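Local coordinates for alcohol dehydrogenase IV (Corynebacterium glutamicum, PDB 3IV7), which probably catalyses the NAD-dependent reduction of maleylacetate as a member of the iron-containing alcohol dehydrogenase family, at residues S24-K29 and K54-I59; D180-N186 and A236-H242. One frame throughout, in Å; residues are numbered along the deposited sequence.

Overall arrangement
The two contacts lie on opposite sides of the chain's centre, their own centres about 36 Å apart, and share no helix. Interaction 1 belongs to the N-terminal domain, where helices flank a parallel sheet: helix 24-35 meets the end of helix 49-55 and the turn beyond it, apolar toward the sheet but polar and partly exposed at the rim. Interaction 2 is mostly buried within the all-helical C-terminal part and joins the end of helix 164-181 to the link between helices 216-236 and 240-250. Their buried areas are nearly equal, yet leucine packing leads in the first, whereas a buried carboxylate, close-fitting glycines and backbone polar groups dominate the second.

Interaction 1. Residues S24-K29 and K54-I59; sequences SSAFLK and KVASEI
L28 fills the apolar centre: in its t,p rotamer, CD2 lies 3.6 Å from I59 CD1, 4.0 Å from V55 CG1 and 4.1 Å from A56 CB. It stands on the first turns of helix 24-35, against the last residues of helix 49-55 and a type I turn, A56-I59, closed by I59 N to A56 O (3.1 Å). I153 of strand 151-154 also touches L28, placing the contact beside the parallel sheet of a Rossmann-like domain. The backbones come closest at S25 and V55 (CA-CA 4.7 Å), with a CA-H...O contact from S25 CA to V55 O (3.3 Å); K29 and I59 follow (CA-CA 5.8 Å). A water donates to S25 O (2.7 Å) and V55 O (2.8 Å) and accepts from E58 N (3.1 Å). At the edge, S25 OG (chi1 p) donates to E58 OE2 (2.7 Å), while the K29 amine turns to E33. Packing thus holds the turn inside, water gives V55 O a partner between the segments, and hydroxyl-carboxylate pairing ties the edge.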
ATOM      1  N   SER A  24     -22.313  -0.667   6.126  1.00 30.06           N
ATOM      2  CA  SER A  24     -22.111  -1.879   5.309  1.00 25.33           C
ATOM      3  C   SER A  24     -23.199  -2.094   4.293  1.00 25.19           C
ATOM      4  O   SER A  24     -22.901  -2.442   3.172  1.00 25.17           O
ATOM      5  CB  SER A  24     -21.906  -3.173   6.147  1.00 25.24           C
ATOM      6  OG  SER A  24     -22.931  -3.364   7.060  1.00 25.08           O
ATOM      7  N   SER A  25     -24.456  -1.903   4.673  1.00 26.20           N
ATOM      8  CA  SER A  25     -25.583  -2.194   3.739  1.00 27.95           C
ATOM      9  C   SER A  25     -25.606  -1.213   2.558  1.00 28.59           C
ATOM     10  O   SER A  25     -25.927  -1.603   1.453  1.00 29.28           O
ATOM     11  CB  SER A  25     -26.936  -2.188   4.462  1.00 29.26           C
ATOM     12  OG  SER A  25     -27.366  -0.865   4.798  1.00 33.08           O
ATOM     13  N   ALA A  26     -25.228   0.043   2.811  1.00 26.93           N
ATOM     14  CA  ALA A  26     -25.180   1.078   1.764  1.00 26.96           C
ATOM     15  C   ALA A  26     -23.973   0.851   0.853  1.00 25.65           C
ATOM     16  O   ALA A  26     -24.102   0.878  -0.381  1.00 24.76           O
ATOM     17  CB  ALA A  26     -25.149   2.471   2.396  1.00 27.13           C
ATOM     18  N   PHE A  27     -22.823   0.503   1.449  1.00 27.99           N
ATOM     19  CA  PHE A  27     -21.645   0.153   0.663  1.00 28.21           C
ATOM     20  C   PHE A  27     -21.878  -1.088  -0.207  1.00 28.46           C
ATOM     21  O   PHE A  27     -21.371  -1.164  -1.358  1.00 28.48           O
ATOM     22  CB  PHE A  27     -20.427  -0.127   1.544  1.00 31.54           C
ATOM     23  CG  PHE A  27     -19.789   1.094   2.166  1.00 33.10           C
ATOM     24  CD1 PHE A  27     -19.704   2.294   1.494  1.00 50.99           C
ATOM     25  CD2 PHE A  27     -19.114   0.973   3.362  1.00 37.04           C
ATOM     26  CE1 PHE A  27     -19.062   3.378   2.080  1.00 52.11           C
ATOM     27  CE2 PHE A  27     -18.462   2.048   3.927  1.00 30.83           C
ATOM     28  CZ  PHE A  27     -18.442   3.240   3.294  1.00 42.43           C
ATOM     29  N   LEU A  28     -22.549  -2.104   0.354  1.00 25.61           N
ATOM     30  CA  LEU A  28     -22.805  -3.343  -0.406  1.00 24.88           C
ATOM     31  C   LEU A  28     -23.671  -3.029  -1.586  1.00 25.96           C
ATOM     32  O   LEU A  28     -23.416  -3.510  -2.691  1.00 25.79           O
ATOM     33  CB  LEU A  28     -23.449  -4.424   0.466  1.00 23.54           C
ATOM     34  CG  LEU A  28     -23.698  -5.799  -0.209  1.00 26.57           C
ATOM     35  CD1 LEU A  28     -22.421  -6.346  -0.903  1.00 29.52           C
ATOM     36  CD2 LEU A  28     -24.218  -6.819   0.789  1.00 24.62           C
ATOM     37  N   LYS A  29     -24.701  -2.201  -1.365  1.00 28.65           N
ATOM     38  CA  LYS A  29     -25.572  -1.775  -2.456  1.00 30.69           C
ATOM     39  C   LYS A  29     -24.735  -1.110  -3.567  1.00 30.23           C
ATOM     40  O   LYS A  29     -24.807  -1.490  -4.716  1.00 31.74           O
ATOM     41  CB  LYS A  29     -26.661  -0.795  -1.946  1.00 29.15           C
ATOM     42  CG  LYS A  29     -27.504  -0.119  -3.087  1.00 30.44           C
ATOM     43  CD  LYS A  29     -28.807   0.496  -2.553  1.00 28.84           C
ATOM     44  CE  LYS A  29     -29.761   0.934  -3.690  1.00 38.84           C
ATOM     45  NZ  LYS A  29     -29.227   2.111  -4.465  1.00 49.07           N
ATOM     46  N   LYS A  54     -29.310  -8.533   7.457  1.00 32.95           N
ATOM     47  CA  LYS A  54     -29.359  -7.087   7.661  1.00 33.54           C
ATOM     48  C   LYS A  54     -28.350  -6.389   6.747  1.00 31.47           C
ATOM     49  O   LYS A  54     -28.634  -5.341   6.216  1.00 28.21           O
ATOM     50  CB  LYS A  54     -29.080  -6.694   9.117  1.00 33.14           C
ATOM     51  CG  LYS A  54     -30.078  -7.219  10.138  1.00 41.45           C
ATOM     52  CD  LYS A  54     -30.057  -6.357  11.433  1.00 50.17           C
ATOM     53  CE  LYS A  54     -30.406  -7.162  12.689  1.00 58.49           C
ATOM     54  NZ  LYS A  54     -29.231  -8.019  13.154  1.00 63.21           N
ATOM     55  N   VAL A  55     -27.167  -6.978   6.583  1.00 29.76           N
ATOM     56  CA  VAL A  55     -26.130  -6.383   5.740  1.00 26.84           C
ATOM     57  C   VAL A  55     -26.531  -6.353   4.268  1.00 27.99           C
ATOM     58  O   VAL A  55     -26.236  -5.404   3.566  1.00 28.01           O
ATOM     59  CB  VAL A  55     -24.812  -7.131   5.895  1.00 30.13           C
ATOM     60  CG1 VAL A  55     -23.822  -6.719   4.810  1.00 25.93           C
ATOM     61  CG2 VAL A  55     -24.249  -6.910   7.324  1.00 25.92           C
ATOM     62  N   ALA A  56     -27.233  -7.386   3.815  1.00 25.72           N
ATOM     63  CA  ALA A  56     -27.675  -7.452   2.426  1.00 26.77           C
ATOM     64  C   ALA A  56     -29.118  -6.922   2.211  1.00 26.90           C
ATOM     65  O   ALA A  56     -29.723  -7.211   1.182  1.00 25.36           O
ATOM     66  CB  ALA A  56     -27.566  -8.885   1.923  1.00 24.87           C
ATOM     67  N   SER A  57     -29.654  -6.153   3.177  1.00 27.03           N
ATOM     68  CA  SER A  57     -31.041  -5.688   3.117  1.00 29.30           C
ATOM     69  C   SER A  57     -31.313  -4.691   1.982  1.00 32.04           C
ATOM     70  O   SER A  57     -32.459  -4.468   1.623  1.00 32.83           O
ATOM     71  CB  SER A  57     -31.465  -5.057   4.450  1.00 25.82           C
ATOM     72  OG  SER A  57     -30.665  -3.921   4.731  1.00 30.06           O
ATOM     73  N   GLU A  58     -30.274  -4.089   1.431  1.00 31.96           N
ATOM     74  CA  GLU A  58     -30.465  -3.165   0.333  1.00 31.71           C
ATOM     75  C   GLU A  58     -30.154  -3.782  -1.018  1.00 31.76           C
ATOM     76  O   GLU A  58     -30.122  -3.065  -2.026  1.00 31.67           O
ATOM     77  CB  GLU A  58     -29.625  -1.906   0.528  1.00 34.67           C
ATOM     78  CG  GLU A  58     -29.842  -1.183   1.853  1.00 30.07           C
ATOM     79  CD  GLU A  58     -29.254   0.204   1.847  1.00 37.37           C
ATOM     80  OE1 GLU A  58     -29.443   0.919   0.842  1.00 45.40           O
ATOM     81  OE2 GLU A  58     -28.583   0.578   2.830  1.00 40.08           O
ATOM     82  N   ILE A  59     -29.932  -5.103  -1.064  1.00 30.55           N
ATOM     83  CA  ILE A  59     -29.708  -5.786  -2.344  1.00 29.73           C
ATOM     84  C   ILE A  59     -30.568  -7.016  -2.511  1.00 30.95           C
ATOM     85  O   ILE A  59     -31.168  -7.505  -1.556  1.00 30.11           O
ATOM     86  CB  ILE A  59     -28.203  -6.192  -2.555  1.00 29.15           C
ATOM     87  CG1 ILE A  59     -27.728  -7.211  -1.491  1.00 32.59           C
ATOM     88  CG2 ILE A  59     -27.318  -4.969  -2.553  1.00 23.75           C
ATOM     89  CD1 ILE A  59     -26.325  -7.913  -1.876  1.00 27.45           C
TER
HETATM   90  O   HOH W   1     -27.196  -4.019   1.335  1.00 28.62           O

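Interaction 2. Residues D180-N186 and A236-H242; sequences DSLWGPN and AGSGLHH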
ATOM      1  N   ASP A 180       5.553 -10.858  12.612  1.00 28.42           N
ATOM      2  CA  ASP A 180       6.291 -11.898  11.871  1.00 27.04           C
ATOM      3  C   ASP A 180       6.722 -11.364  10.493  1.00 29.07           C
ATOM      4  O   ASP A 180       7.814 -11.690  10.007  1.00 28.80           O
ATOM      5  CB  ASP A 180       5.432 -13.104  11.699  1.00 25.67           C
ATOM      6  CG  ASP A 180       6.219 -14.390  11.551  1.00 31.15           C
ATOM      7  OD1 ASP A 180       7.360 -14.521  12.101  1.00 26.04           O
ATOM      8  OD2 ASP A 180       5.616 -15.326  10.973  1.00 25.77           O
ATOM      9  N   SER A 181       5.880 -10.505   9.899  1.00 27.98           N
ATOM     10  CA  SER A 181       6.149  -9.952   8.579  1.00 27.89           C
ATOM     11  C   SER A 181       7.414  -9.072   8.560  1.00 27.86           C
ATOM     12  O   SER A 181       8.061  -8.920   7.512  1.00 26.38           O
ATOM     13  CB  SER A 181       4.934  -9.186   8.066  1.00 29.75           C
ATOM     14  OG  SER A 181       3.880 -10.083   7.668  1.00 32.78           O
ATOM     15  N   LEU A 182       7.771  -8.522   9.723  1.00 25.63           N
ATOM     16  CA  LEU A 182       8.966  -7.707   9.856  1.00 25.73           C
ATOM     17  C   LEU A 182      10.265  -8.450   9.548  1.00 27.15           C
ATOM     18  O   LEU A 182      11.257  -7.820   9.193  1.00 23.80           O
ATOM     19  CB  LEU A 182       9.027  -7.049  11.241  1.00 23.65           C
ATOM     20  CG  LEU A 182       7.896  -6.032  11.509  1.00 25.25           C
ATOM     21  CD1 LEU A 182       7.988  -5.451  12.895  1.00 27.86           C
ATOM     22  CD2 LEU A 182       7.908  -4.932  10.436  1.00 20.07           C
ATOM     23  N   TRP A 183      10.269  -9.776   9.729  1.00 29.08           N
ATOM     24  CA  TRP A 183      11.418 -10.616   9.327  1.00 29.71           C
ATOM     25  C   TRP A 183      10.903 -11.733   8.389  1.00 28.63           C
ATOM     26  O   TRP A 183      11.474 -12.816   8.319  1.00 25.46           O
ATOM     27  CB  TRP A 183      12.160 -11.202  10.560  1.00 30.33           C
ATOM     28  CG  TRP A 183      11.249 -11.801  11.535  1.00 23.80           C
ATOM     29  CD1 TRP A 183      10.480 -12.922  11.355  1.00 23.32           C
ATOM     30  CD2 TRP A 183      10.913 -11.292  12.829  1.00 24.39           C
ATOM     31  NE1 TRP A 183       9.669 -13.117  12.440  1.00 24.47           N
ATOM     32  CE2 TRP A 183       9.917 -12.140  13.365  1.00 22.15           C
ATOM     33  CE3 TRP A 183      11.339 -10.206  13.583  1.00 29.23           C
ATOM     34  CZ2 TRP A 183       9.352 -11.927  14.610  1.00 20.24           C
ATOM     35  CZ3 TRP A 183      10.794 -10.016  14.828  1.00 25.60           C
ATOM     36  CH2 TRP A 183       9.804 -10.871  15.328  1.00 28.21           C
ATOM     37  N   GLY A 184       9.819 -11.443   7.666  1.00 28.60           N
ATOM     38  CA  GLY A 184       9.215 -12.417   6.750  1.00 29.88           C
ATOM     39  C   GLY A 184      10.160 -12.793   5.613  1.00 30.92           C
ATOM     40  O   GLY A 184      11.147 -12.087   5.367  1.00 26.64           O
ATOM     41  N   PRO A 185       9.858 -13.902   4.898  1.00 29.30           N
ATOM     42  CA  PRO A 185      10.738 -14.321   3.812  1.00 29.94           C
ATOM     43  C   PRO A 185      10.862 -13.282   2.705  1.00 28.74           C
ATOM     44  O   PRO A 185      11.883 -13.227   2.072  1.00 26.29           O
ATOM     45  CB  PRO A 185      10.060 -15.589   3.276  1.00 31.24           C
ATOM     46  CG  PRO A 185       8.651 -15.520   3.783  1.00 28.98           C
ATOM     47  CD  PRO A 185       8.730 -14.824   5.073  1.00 29.49           C
ATOM     48  N   ASN A 186       9.811 -12.483   2.482  1.00 31.97           N
ATOM     49  CA  ASN A 186       9.845 -11.407   1.472  1.00 31.14           C
ATOM     50  C   ASN A 186       9.568 -10.048   2.093  1.00 28.33           C
ATOM     51  O   ASN A 186       8.906  -9.217   1.503  1.00 27.79           O
ATOM     52  CB  ASN A 186       8.856 -11.695   0.352  1.00 31.35           C
ATOM     53  CG  ASN A 186       9.089 -13.066  -0.296  1.00 38.26           C
ATOM     54  OD1 ASN A 186       8.266 -13.973  -0.167  1.00 41.47           O
ATOM     55  ND2 ASN A 186      10.227 -13.228  -0.938  1.00 42.40           N
ATOM     56  N   ALA A 236       4.760 -10.002   2.716  1.00 25.41           N
ATOM     57  CA  ALA A 236       6.024 -10.462   3.346  1.00 28.16           C
ATOM     58  C   ALA A 236       6.148 -12.002   3.414  1.00 28.68           C
ATOM     59  O   ALA A 236       7.241 -12.532   3.522  1.00 27.04           O
ATOM     60  CB  ALA A 236       6.192  -9.860   4.718  1.00 25.85           C
ATOM     61  N   GLY A 237       5.025 -12.688   3.318  1.00 30.40           N
ATOM     62  CA  GLY A 237       4.996 -14.129   3.420  1.00 31.51           C
ATOM     63  C   GLY A 237       5.055 -14.591   4.869  1.00 32.89           C
ATOM     64  O   GLY A 237       5.332 -13.796   5.783  1.00 29.13           O
ATOM     65  N   SER A 238       4.853 -15.905   5.055  1.00 34.18           N
ATOM     66  CA  SER A 238       4.894 -16.549   6.379  1.00 31.82           C
ATOM     67  C   SER A 238       6.263 -16.718   6.931  1.00 30.89           C
ATOM     68  O   SER A 238       7.118 -17.395   6.331  1.00 33.56           O
ATOM     69  CB  SER A 238       4.227 -17.916   6.321  1.00 32.58           C
ATOM     70  OG  SER A 238       2.858 -17.776   6.071  1.00 34.48           O
ATOM     71  N   GLY A 239       6.470 -16.154   8.120  1.00 27.26           N
ATOM     72  CA  GLY A 239       7.710 -16.283   8.834  1.00 27.29           C
ATOM     73  C   GLY A 239       7.573 -17.397   9.873  1.00 28.36           C
ATOM     74  O   GLY A 239       6.598 -18.157   9.845  1.00 24.71           O
ATOM     75  N   LEU A 240       8.543 -17.480  10.783  1.00 27.40           N
ATOM     76  CA  LEU A 240       8.560 -18.523  11.844  1.00 27.36           C
ATOM     77  C   LEU A 240       7.227 -18.654  12.601  1.00 28.52           C
ATOM     78  O   LEU A 240       6.731 -19.767  12.798  1.00 27.03           O
ATOM     79  CB  LEU A 240       9.684 -18.238  12.842  1.00 26.53           C
ATOM     80  CG  LEU A 240       9.863 -19.199  14.049  1.00 26.83           C
ATOM     81  CD1 LEU A 240      10.156 -20.626  13.593  1.00 26.57           C
ATOM     82  CD2 LEU A 240      10.954 -18.703  14.968  1.00 24.52           C
ATOM     83  N   HIS A 241       6.665 -17.524  13.045  1.00 27.49           N
ATOM     84  CA  HIS A 241       5.433 -17.542  13.825  1.00 24.74           C
ATOM     85  C   HIS A 241       4.342 -18.258  13.107  1.00 26.66           C
ATOM     86  O   HIS A 241       3.695 -19.132  13.679  1.00 27.57           O
ATOM     87  CB  HIS A 241       4.948 -16.132  14.179  1.00 23.88           C
ATOM     88  CG  HIS A 241       3.563 -16.102  14.729  1.00 31.24           C
ATOM     89  ND1 HIS A 241       3.300 -16.156  16.076  1.00 27.21           N
ATOM     90  CD2 HIS A 241       2.354 -16.045  14.109  1.00 28.03           C
ATOM     91  CE1 HIS A 241       1.993 -16.131  16.266  1.00 26.45           C
ATOM     92  NE2 HIS A 241       1.398 -16.066  15.089  1.00 25.43           N
ATOM     93  N   HIS A 242       4.128 -17.903  11.844  1.00 25.86           N
ATOM     94  CA  HIS A 242       3.044 -18.486  11.077  1.00 28.00           C
ATOM     95  C   HIS A 242       3.278 -19.945  10.786  1.00 25.84           C
ATOM     96  O   HIS A 242       2.334 -20.716  10.752  1.00 29.68           O
ATOM     97  CB  HIS A 242       2.792 -17.688   9.776  1.00 27.38           C
ATOM     98  CG  HIS A 242       2.264 -16.319  10.023  1.00 30.88           C
ATOM     99  ND1 HIS A 242       3.077 -15.263  10.371  1.00 29.30           N
ATOM    100  CD2 HIS A 242       0.993 -15.845  10.046  1.00 30.15           C
ATOM    101  CE1 HIS A 242       2.326 -14.191  10.575  1.00 28.46           C
ATOM    102  NE2 HIS A 242       1.062 -14.517  10.377  1.00 29.51           N
TER
HETATM  103  O   HOH W   2       4.759 -13.233   8.307  1.00 31.70           O
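A single buried carboxylate, that of D180, gathers donors from one imidazole, one indole and the opening turn of a helix. Its OD2 accepts from H242 ND1 (2.6 Å) and H242 N (3.1 Å), and weakly from G239 N (3.1 Å); its OD1 takes W183 NE1 (2.7 Å) and, weakly, H241 N (3.2 Å). G239 is the N-cap of helix 240-250, so D180, reaching across from the end of helix 164-181, supplies an acceptor to amides that have no preceding helical turn. G239 fits closely here, since a CB would fall 2.8 Å from D180 OD1. The two backbones interlock farther along: N186 N donates to A236 O (2.8 Å), P185 CD lies 3.1 Å from A236 O, and A236 CB rests 3.6 Å from S181 CB. G237, with positive phi, turns the chain where a CB would collide with P185 CG. Beyond the contact, the NE2 atoms of H242 and H241 hydrogen-bond to H177 and H260, respectively. H177 and H242 probably correspond to metal-binding histidines of iron-dependent relatives, although no metal takes part in this contact. With ND1 donating to D180, the H242 ring is fixed in orientation, and the carboxylate, probably ionised, is stabilised by five N-H donors, two of them weakly bound.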